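Local coordinates for amphoterin-induced protein 1 (Mus musculus, PDB 2XOT) that promotes growth and fasciculation of neurites and dimerises through its leucine-rich repeats, possibly mediating homophilic and heterophilic cell-cell adhesion, at residues L66-L71 with L90-L95; L71-L76 with L95-L100; L114-L119 with L138-L143. All coordinates share one frame; numbering follows the deposited sequence.

Interaction 1 (L66-L71 with L90-L95); sequences LHSLLL and LRYLDL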
# COMPACT_ATOMS: atom_id res chain seq x y z
N LEU B 66 12.50 -3.45 6.62
CA LEU B 66 11.66 -4.50 5.97
C LEU B 66 10.18 -4.17 6.16
O LEU B 66 9.72 -4.08 7.29
CB LEU B 66 11.93 -5.92 6.52
CG LEU B 66 11.48 -7.10 5.63
CD1 LEU B 66 12.26 -7.10 4.32
CD2 LEU B 66 11.61 -8.49 6.25
N HIS B 67 9.44 -3.98 5.06
CA HIS B 67 7.98 -3.78 5.11
C HIS B 67 7.14 -4.97 4.65
O HIS B 67 6.00 -5.16 5.09
CB HIS B 67 7.63 -2.55 4.30
CG HIS B 67 8.17 -1.29 4.90
ND1 HIS B 67 8.22 -0.10 4.21
CD2 HIS B 67 8.70 -1.05 6.13
CE1 HIS B 67 8.76 0.83 4.99
NE2 HIS B 67 9.05 0.28 6.16
N SER B 68 7.72 -5.79 3.77
CA SER B 68 7.08 -7.01 3.30
C SER B 68 7.95 -8.25 3.45
O SER B 68 9.10 -8.25 3.04
CB SER B 68 6.73 -6.83 1.83
OG SER B 68 5.81 -5.74 1.72
N LEU B 69 7.35 -9.31 3.99
CA LEU B 69 8.03 -10.56 4.22
C LEU B 69 7.13 -11.64 3.65
O LEU B 69 6.03 -11.88 4.15
CB LEU B 69 8.26 -10.75 5.72
CG LEU B 69 8.85 -12.10 6.13
CD1 LEU B 69 10.09 -12.44 5.31
CD2 LEU B 69 9.18 -12.03 7.61
N LEU B 70 7.58 -12.24 2.55
CA LEU B 70 6.79 -13.18 1.80
C LEU B 70 7.37 -14.56 2.05
O LEU B 70 8.47 -14.85 1.59
CB LEU B 70 6.87 -12.86 0.30
CG LEU B 70 5.99 -11.73 -0.26
CD1 LEU B 70 5.69 -10.65 0.73
CD2 LEU B 70 6.61 -11.15 -1.57
N LEU B 71 6.61 -15.40 2.76
CA LEU B 71 7.04 -16.76 3.14
C LEU B 71 6.07 -17.85 2.70
O LEU B 71 6.11 -18.97 3.22
CB LEU B 71 7.22 -16.81 4.66
CG LEU B 71 8.46 -16.05 5.16
CD1 LEU B 71 8.26 -15.62 6.59
CD2 LEU B 71 9.76 -16.90 5.00
N LEU B 90 7.53 -4.14 9.93
CA LEU B 90 6.84 -4.96 8.95
C LEU B 90 5.37 -4.54 8.84
O LEU B 90 4.68 -4.44 9.87
CB LEU B 90 6.94 -6.43 9.38
CG LEU B 90 6.88 -7.49 8.29
CD1 LEU B 90 8.07 -7.35 7.32
CD2 LEU B 90 6.79 -8.87 8.91
N ARG B 91 4.92 -4.33 7.60
CA ARG B 91 3.51 -3.99 7.29
C ARG B 91 2.71 -5.14 6.67
O ARG B 91 1.52 -5.22 6.86
CB ARG B 91 3.47 -2.84 6.30
CG ARG B 91 4.04 -1.57 6.83
CD ARG B 91 4.25 -0.56 5.73
NE ARG B 91 4.99 0.57 6.28
CZ ARG B 91 5.41 1.61 5.58
NH1 ARG B 91 5.15 1.71 4.27
NH2 ARG B 91 6.10 2.57 6.20
N TYR B 92 3.37 -6.02 5.93
CA TYR B 92 2.69 -7.07 5.15
C TYR B 92 3.45 -8.38 5.37
O TYR B 92 4.66 -8.44 5.14
CB TYR B 92 2.72 -6.70 3.65
CG TYR B 92 1.85 -7.55 2.70
CD1 TYR B 92 0.63 -7.09 2.25
CD2 TYR B 92 2.28 -8.80 2.23
CE1 TYR B 92 -0.16 -7.84 1.37
CE2 TYR B 92 1.49 -9.57 1.37
CZ TYR B 92 0.28 -9.08 0.94
OH TYR B 92 -0.50 -9.82 0.08
N LEU B 93 2.74 -9.42 5.82
CA LEU B 93 3.36 -10.72 6.13
C LEU B 93 2.53 -11.83 5.49
O LEU B 93 1.38 -12.02 5.84
CB LEU B 93 3.46 -10.94 7.66
CG LEU B 93 3.98 -12.30 8.18
CD1 LEU B 93 5.40 -12.63 7.68
CD2 LEU B 93 3.96 -12.32 9.73
N ASP B 94 3.13 -12.58 4.57
CA ASP B 94 2.46 -13.73 3.92
C ASP B 94 3.00 -15.07 4.44
O ASP B 94 4.16 -15.44 4.15
CB ASP B 94 2.64 -13.62 2.41
CG ASP B 94 1.77 -14.58 1.63
OD1 ASP B 94 1.10 -15.44 2.25
OD2 ASP B 94 1.78 -14.48 0.37
N LEU B 95 2.16 -15.78 5.20
CA LEU B 95 2.45 -17.11 5.76
C LEU B 95 1.47 -18.14 5.22
O LEU B 95 1.30 -19.21 5.80
CB LEU B 95 2.36 -17.04 7.29
CG LEU B 95 3.62 -16.43 7.96
CD1 LEU B 95 3.38 -16.13 9.47
CD2 LEU B 95 4.85 -17.35 7.81
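His67 O takes two N-H groups from the neighbouring segment. Arg91 N reaches it at 2.9 Å, tilted from the carbonyl plane. Tyr92 N reaches it nearly along the C=O axis. Strands 68-70 and 92-94 run parallel, so Leu69 bonds to the residues on both sides of its partner Leu93. Leu69 N gives to Tyr92 O at 3.1 Å. Leu69 O receives Asp94 N with an N-H...O angle of 169°, and Asp94 O receives Leu71 N at 2.8 Å. Leu69 thus uses both its N-H and its C=O on the strand 92-94. Ser68 and Leu70 turn their backbone bonds the other way, to Ala42, Leu44 and Leu46.

Just before the strands, the guanidinium of Arg91 lies flat on one face of the His67 ring. The planes are 16° apart and the centres 3.7 Å. Both side chains leave with CG anti to the carbonyl carbon, which sends them out side by side. An alanine in place of His67 would probably leave the guanidinium without its stacking partner and freer to turn.

On the Leu69 and Leu93 face, Leu93 CD1 rests 3.8 Å from Leu69 CG, and Leu90 CD1 packs on Leu69 CB and Leu66 CG. On the other face, Leu70 CD1 meets Tyr92 CD2 obliquely at 4.2 Å. Asp94 OD1 is hydrogen-bonded to Ser96 OG, and Tyr92 also packs on Leu43 of the second subunit. Parallel strands from LRR 2 and LRR 3, with leucines filling the inner face, are the hallmark of the leucine-rich repeat solenoid.

Interaction 2 (L71-L76 with L95-L100); sequences LSHNHL and LSSNHL. With NAG (2-acetamido-2-deoxy-beta-D-glucopyranose), chain D.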
# COMPACT_ATOMS: atom_id res chain seq x y z
N LEU B 71 6.61 -15.40 2.76
CA LEU B 71 7.04 -16.76 3.14
C LEU B 71 6.07 -17.85 2.70
O LEU B 71 6.11 -18.97 3.22
CB LEU B 71 7.22 -16.81 4.66
CG LEU B 71 8.46 -16.05 5.16
CD1 LEU B 71 8.26 -15.62 6.59
CD2 LEU B 71 9.76 -16.90 5.00
N SER B 72 5.18 -17.55 1.77
CA SER B 72 4.17 -18.52 1.33
C SER B 72 4.81 -19.70 0.62
O SER B 72 5.93 -19.60 0.14
CB SER B 72 3.13 -17.87 0.41
OG SER B 72 3.68 -17.58 -0.86
N HIS B 73 4.08 -20.81 0.56
CA HIS B 73 4.51 -22.00 -0.17
C HIS B 73 5.86 -22.51 0.33
O HIS B 73 6.78 -22.78 -0.44
CB HIS B 73 4.51 -21.76 -1.69
CG HIS B 73 3.15 -21.63 -2.26
ND1 HIS B 73 2.32 -22.71 -2.44
CD2 HIS B 73 2.45 -20.54 -2.66
CE1 HIS B 73 1.17 -22.30 -2.93
NE2 HIS B 73 1.22 -20.99 -3.08
N ASN B 74 5.95 -22.63 1.65
CA ASN B 74 7.07 -23.31 2.28
C ASN B 74 6.46 -24.47 3.08
O ASN B 74 5.30 -24.82 2.84
CB ASN B 74 7.83 -22.30 3.16
CG ASN B 74 8.84 -21.53 2.37
OD1 ASN B 74 9.91 -22.03 2.09
ND2 ASN B 74 8.51 -20.29 2.01
N HIS B 75 7.23 -25.07 3.99
CA HIS B 75 6.71 -26.13 4.85
C HIS B 75 6.75 -25.72 6.30
O HIS B 75 7.02 -26.55 7.16
CB HIS B 75 7.52 -27.42 4.71
CG HIS B 75 7.85 -27.80 3.31
ND1 HIS B 75 9.06 -28.35 2.96
CD2 HIS B 75 7.14 -27.71 2.17
CE1 HIS B 75 9.09 -28.58 1.66
NE2 HIS B 75 7.92 -28.20 1.16
N LEU B 76 6.48 -24.44 6.58
CA LEU B 76 6.65 -23.90 7.91
C LEU B 76 5.68 -24.57 8.88
O LEU B 76 4.48 -24.51 8.68
CB LEU B 76 6.44 -22.37 7.92
CG LEU B 76 7.52 -21.47 7.31
CD1 LEU B 76 7.13 -19.99 7.31
CD2 LEU B 76 8.85 -21.62 8.04
N LEU B 95 2.16 -15.78 5.20
CA LEU B 95 2.45 -17.11 5.76
C LEU B 95 1.47 -18.14 5.22
O LEU B 95 1.30 -19.21 5.80
CB LEU B 95 2.36 -17.04 7.29
CG LEU B 95 3.62 -16.43 7.96
CD1 LEU B 95 3.38 -16.13 9.47
CD2 LEU B 95 4.85 -17.35 7.81
N SER B 96 0.84 -17.81 4.09
CA SER B 96 -0.14 -18.67 3.46
C SER B 96 0.55 -19.87 2.83
O SER B 96 1.71 -19.80 2.50
CB SER B 96 -0.92 -17.91 2.37
OG SER B 96 -0.07 -17.49 1.30
N SER B 97 -0.20 -20.95 2.66
CA SER B 97 0.27 -22.18 2.00
C SER B 97 1.53 -22.73 2.68
O SER B 97 2.57 -22.91 2.07
CB SER B 97 0.48 -21.97 0.51
OG SER B 97 -0.75 -21.64 -0.13
N ASN B 98 1.38 -22.96 3.98
CA ASN B 98 2.44 -23.52 4.84
C ASN B 98 1.85 -24.66 5.68
O ASN B 98 0.75 -25.12 5.40
CB ASN B 98 3.04 -22.41 5.72
CG ASN B 98 4.20 -21.70 5.05
OD1 ASN B 98 4.13 -20.51 4.74
ND2 ASN B 98 5.28 -22.43 4.84
N HIS B 99 2.56 -25.13 6.70
CA HIS B 99 2.05 -26.23 7.53
C HIS B 99 1.79 -25.76 8.95
O HIS B 99 2.05 -26.51 9.91
CB HIS B 99 3.05 -27.40 7.55
CG HIS B 99 3.29 -28.02 6.20
ND1 HIS B 99 4.40 -28.80 5.93
CD2 HIS B 99 2.59 -27.95 5.04
CE1 HIS B 99 4.36 -29.20 4.67
NE2 HIS B 99 3.27 -28.71 4.11
N LEU B 100 1.31 -24.53 9.12
CA LEU B 100 1.13 -23.99 10.48
C LEU B 100 -0.11 -24.60 11.11
O LEU B 100 -1.17 -24.66 10.50
CB LEU B 100 1.04 -22.46 10.49
CG LEU B 100 2.28 -21.70 10.05
CD1 LEU B 100 1.90 -20.25 9.75
CD2 LEU B 100 3.37 -21.77 11.10
C1 NAG D . 12.14 -29.63 -1.45
C2 NAG D . 13.16 -30.74 -1.40
C3 NAG D . 12.61 -31.92 -2.19
C4 NAG D . 11.18 -32.26 -1.77
C5 NAG D . 10.28 -31.04 -1.56
C6 NAG D . 9.02 -31.42 -0.81
C7 NAG D . 15.55 -30.14 -1.25
C8 NAG D . 16.74 -29.59 -1.96
N2 NAG D . 14.41 -30.22 -1.94
O3 NAG D . 13.43 -33.04 -2.00
O4 NAG D . 10.55 -33.02 -2.77
O5 NAG D . 10.95 -30.04 -0.83
O6 NAG D . 8.03 -31.85 -1.71
O7 NAG D . 15.66 -30.50 -0.09
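The ring of His73 is met over one face by Ser97. Ser97 CB sits 3.6 Å from the ring centroid and 13° off the normal, a CH-pi contact. Further round the turn, His75 and His99 lie side by side with planes 12° apart. They are slid so far that the rings barely overlap. Instead, His75 CA stands over the face of the His99 ring, 4.0 Å from its centroid. Leu76 CD1 packs at 3.5 Å against Leu95 CD2, crossing it at about a right angle. Asn98 lies alongside Leu76, pointing the same way.

Backbone bonds set these pairs in step. His73 N gives to Ser96 O at 3.2 Å. His99 N gives to Leu76 O at 2.8 Å. The bond from Asn74 N to Ser97 O is weak.

The next shell holds the turns in shape. Asn74 ND2 reaches back to Leu71 O at 3.0 Å, coming from above the carbonyl plane, and is also hydrogen-bonded to Leu46 O. Asn74 OD1 takes Leu51 N, so both ends of this buried amide have partners in the preceding repeat. Ser97 OG is hydrogen-bonded to Asn121 OD1. Ser96 OG sits between the backbone N and the carbonyl carbon (chi1 64°), where it is hydrogen-bonded to Asp94 OD1. His73 also stacks on His48. The edge of the His75 ring faces the glycan, with His75 CE1 3.4 Å from NAG O5.

Repeating turns of this kind, with an inward asparagine at the same place in LRR 2 and LRR 3, form the row of inward asparagines, hydrogen-bonded to backbone of the turns, that is characteristic of leucine-rich repeat proteins.

Interaction 3 (L114-L119 with L138-L143); sequences LEVLLL and LQKLYL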
# COMPACT_ATOMS: atom_id res chain seq x y z
N LEU B 114 2.01 -4.00 11.66
CA LEU B 114 1.52 -4.91 10.61
C LEU B 114 0.10 -4.52 10.19
O LEU B 114 -0.77 -4.28 11.05
CB LEU B 114 1.51 -6.37 11.07
CG LEU B 114 1.45 -7.38 9.90
CD1 LEU B 114 2.78 -7.47 9.22
CD2 LEU B 114 1.04 -8.75 10.39
N GLU B 115 -0.11 -4.43 8.88
CA GLU B 115 -1.40 -4.07 8.35
C GLU B 115 -2.15 -5.27 7.76
O GLU B 115 -3.36 -5.34 7.88
CB GLU B 115 -1.25 -2.96 7.31
CG GLU B 115 -0.66 -1.68 7.90
CD GLU B 115 -0.53 -0.59 6.85
OE1 GLU B 115 -0.24 -0.90 5.68
OE2 GLU B 115 -0.73 0.60 7.18
N VAL B 116 -1.43 -6.19 7.10
CA VAL B 116 -2.04 -7.36 6.43
C VAL B 116 -1.32 -8.65 6.87
O VAL B 116 -0.10 -8.72 6.80
CB VAL B 116 -1.93 -7.23 4.90
CG1 VAL B 116 -2.56 -8.42 4.19
CG2 VAL B 116 -2.52 -5.90 4.40
N LEU B 117 -2.08 -9.65 7.33
CA LEU B 117 -1.53 -10.96 7.72
C LEU B 117 -2.25 -12.06 6.97
O LEU B 117 -3.47 -12.24 7.11
CB LEU B 117 -1.71 -11.16 9.22
CG LEU B 117 -1.24 -12.48 9.83
CD1 LEU B 117 0.19 -12.83 9.34
CD2 LEU B 117 -1.31 -12.41 11.33
N LEU B 118 -1.50 -12.81 6.17
CA LEU B 118 -2.03 -13.90 5.35
C LEU B 118 -1.66 -15.22 5.98
O LEU B 118 -0.48 -15.50 6.18
CB LEU B 118 -1.43 -13.82 3.95
CG LEU B 118 -1.99 -12.86 2.90
CD1 LEU B 118 -2.26 -11.49 3.42
CD2 LEU B 118 -1.08 -12.82 1.66
N LEU B 119 -2.67 -16.02 6.34
CA LEU B 119 -2.47 -17.32 7.00
C LEU B 119 -3.36 -18.37 6.35
O LEU B 119 -3.64 -19.41 6.94
CB LEU B 119 -2.79 -17.22 8.51
CG LEU B 119 -1.77 -16.49 9.39
CD1 LEU B 119 -2.40 -16.08 10.70
CD2 LEU B 119 -0.55 -17.36 9.65
N LEU B 138 -3.51 -3.74 12.53
CA LEU B 138 -3.88 -4.88 11.68
C LEU B 138 -5.24 -4.62 11.07
O LEU B 138 -6.23 -4.52 11.80
CB LEU B 138 -3.89 -6.20 12.44
CG LEU B 138 -4.06 -7.47 11.58
CD1 LEU B 138 -2.83 -7.64 10.68
CD2 LEU B 138 -4.27 -8.69 12.43
N GLN B 139 -5.27 -4.52 9.74
CA GLN B 139 -6.48 -4.21 8.97
C GLN B 139 -7.14 -5.44 8.29
O GLN B 139 -8.37 -5.51 8.18
CB GLN B 139 -6.17 -3.12 7.95
CG GLN B 139 -5.77 -1.80 8.59
CD GLN B 139 -5.45 -0.71 7.57
OE1 GLN B 139 -5.57 -0.92 6.37
NE2 GLN B 139 -5.08 0.48 8.06
N LYS B 140 -6.33 -6.39 7.86
CA LYS B 140 -6.82 -7.55 7.09
C LYS B 140 -6.19 -8.85 7.60
O LYS B 140 -4.97 -8.97 7.62
CB LYS B 140 -6.48 -7.40 5.60
CG LYS B 140 -7.03 -6.15 4.91
CD LYS B 140 -6.40 -5.95 3.55
CE LYS B 140 -6.82 -4.64 2.92
NZ LYS B 140 -6.33 -4.57 1.48
N LEU B 141 -7.01 -9.82 7.98
CA LEU B 141 -6.53 -11.13 8.42
C LEU B 141 -7.20 -12.25 7.62
O LEU B 141 -8.41 -12.50 7.75
CB LEU B 141 -6.81 -11.31 9.91
CG LEU B 141 -6.47 -12.63 10.60
CD1 LEU B 141 -4.96 -12.99 10.46
CD2 LEU B 141 -6.93 -12.54 12.09
N TYR B 142 -6.39 -12.96 6.83
CA TYR B 142 -6.89 -14.00 5.92
C TYR B 142 -6.57 -15.38 6.52
O TYR B 142 -5.42 -15.73 6.67
CB TYR B 142 -6.23 -13.89 4.56
CG TYR B 142 -6.64 -12.69 3.70
CD1 TYR B 142 -7.54 -12.83 2.65
CD2 TYR B 142 -6.09 -11.43 3.89
CE1 TYR B 142 -7.90 -11.76 1.84
CE2 TYR B 142 -6.43 -10.34 3.07
CZ TYR B 142 -7.36 -10.52 2.08
OH TYR B 142 -7.71 -9.47 1.25
N LEU B 143 -7.62 -16.12 6.84
CA LEU B 143 -7.55 -17.40 7.53
C LEU B 143 -8.34 -18.48 6.79
O LEU B 143 -8.66 -19.53 7.36
CB LEU B 143 -8.08 -17.23 8.96
CG LEU B 143 -7.07 -16.69 9.98
CD1 LEU B 143 -7.77 -16.08 11.21
CD2 LEU B 143 -6.09 -17.83 10.39
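Leu118 and Tyr142 lie side by side, pointing the same way. Leu118 CD1 touches Tyr142 CD2 at 3.9 Å, obliquely to the ring. Both have CG anti to the carbonyl carbon (chi1 -70° for Tyr142), which sets the two beside each other. Val116 and Lys140 run alongside on this same face. Val116 CG2 meets the aliphatic stem at Lys140 CD, 4.0 Å away, while the extended lysine carries its amine onward.

The opposite face is leucine on leucine. Leu117 and Leu141 point the same way, and Leu141 CD1 lies 3.8 Å from Leu117 CD2. Both have CG anti to the backbone N, which lays the two chains side by side. Leu119 crosses Leu141 at a slant, CD1 to CD1 at 4.0 Å, and its CB rests on Leu143 CD2. Near the start, Leu138 CD1 packs against both Leu114 CD2 and Leu117 CB.

The strands 116-118 and 140-142 run parallel. Glu115 O accepts both Gln139 N and Lys140 N. Leu117 N gives to Lys140 O, and Leu117 O accepts Tyr142 N. Leu119 N closes the set on Tyr142 O at 2.8 Å.

Tyr142 OH is hydrogen-bonded to Asn21 OD1 of the second subunit, and Leu118 packs on Ile22 of that subunit. The chemistry therefore splits by face. The leucines give an apolar core between LRR 4 and LRR 5, while the Leu118 and Tyr142 face offers both apolar surface and a hydroxyl to the homodimer interface.

Overall arrangement
The three contacts belong to one leucine-rich repeat solenoid. Interactions 1 and 2 join the same two repeats, LRR 2 and LRR 3. They share Leu71 and Leu95, where the strands run into the turns, and their centres are about 13 Å apart. Interaction 3 lies further along the same sheet, its centre about 10 Å from that of interaction 1. Strands 92-94 and 116-118 are neighbours there, and Leu95 N comes within 2.8 Å of Leu118 O, a probable hydrogen bond. Leu119 CD2 also packs on Leu95 CB at 3.8 Å. All three contacts touch the second subunit. The glycan sugar meets interaction 2 alone, at His75.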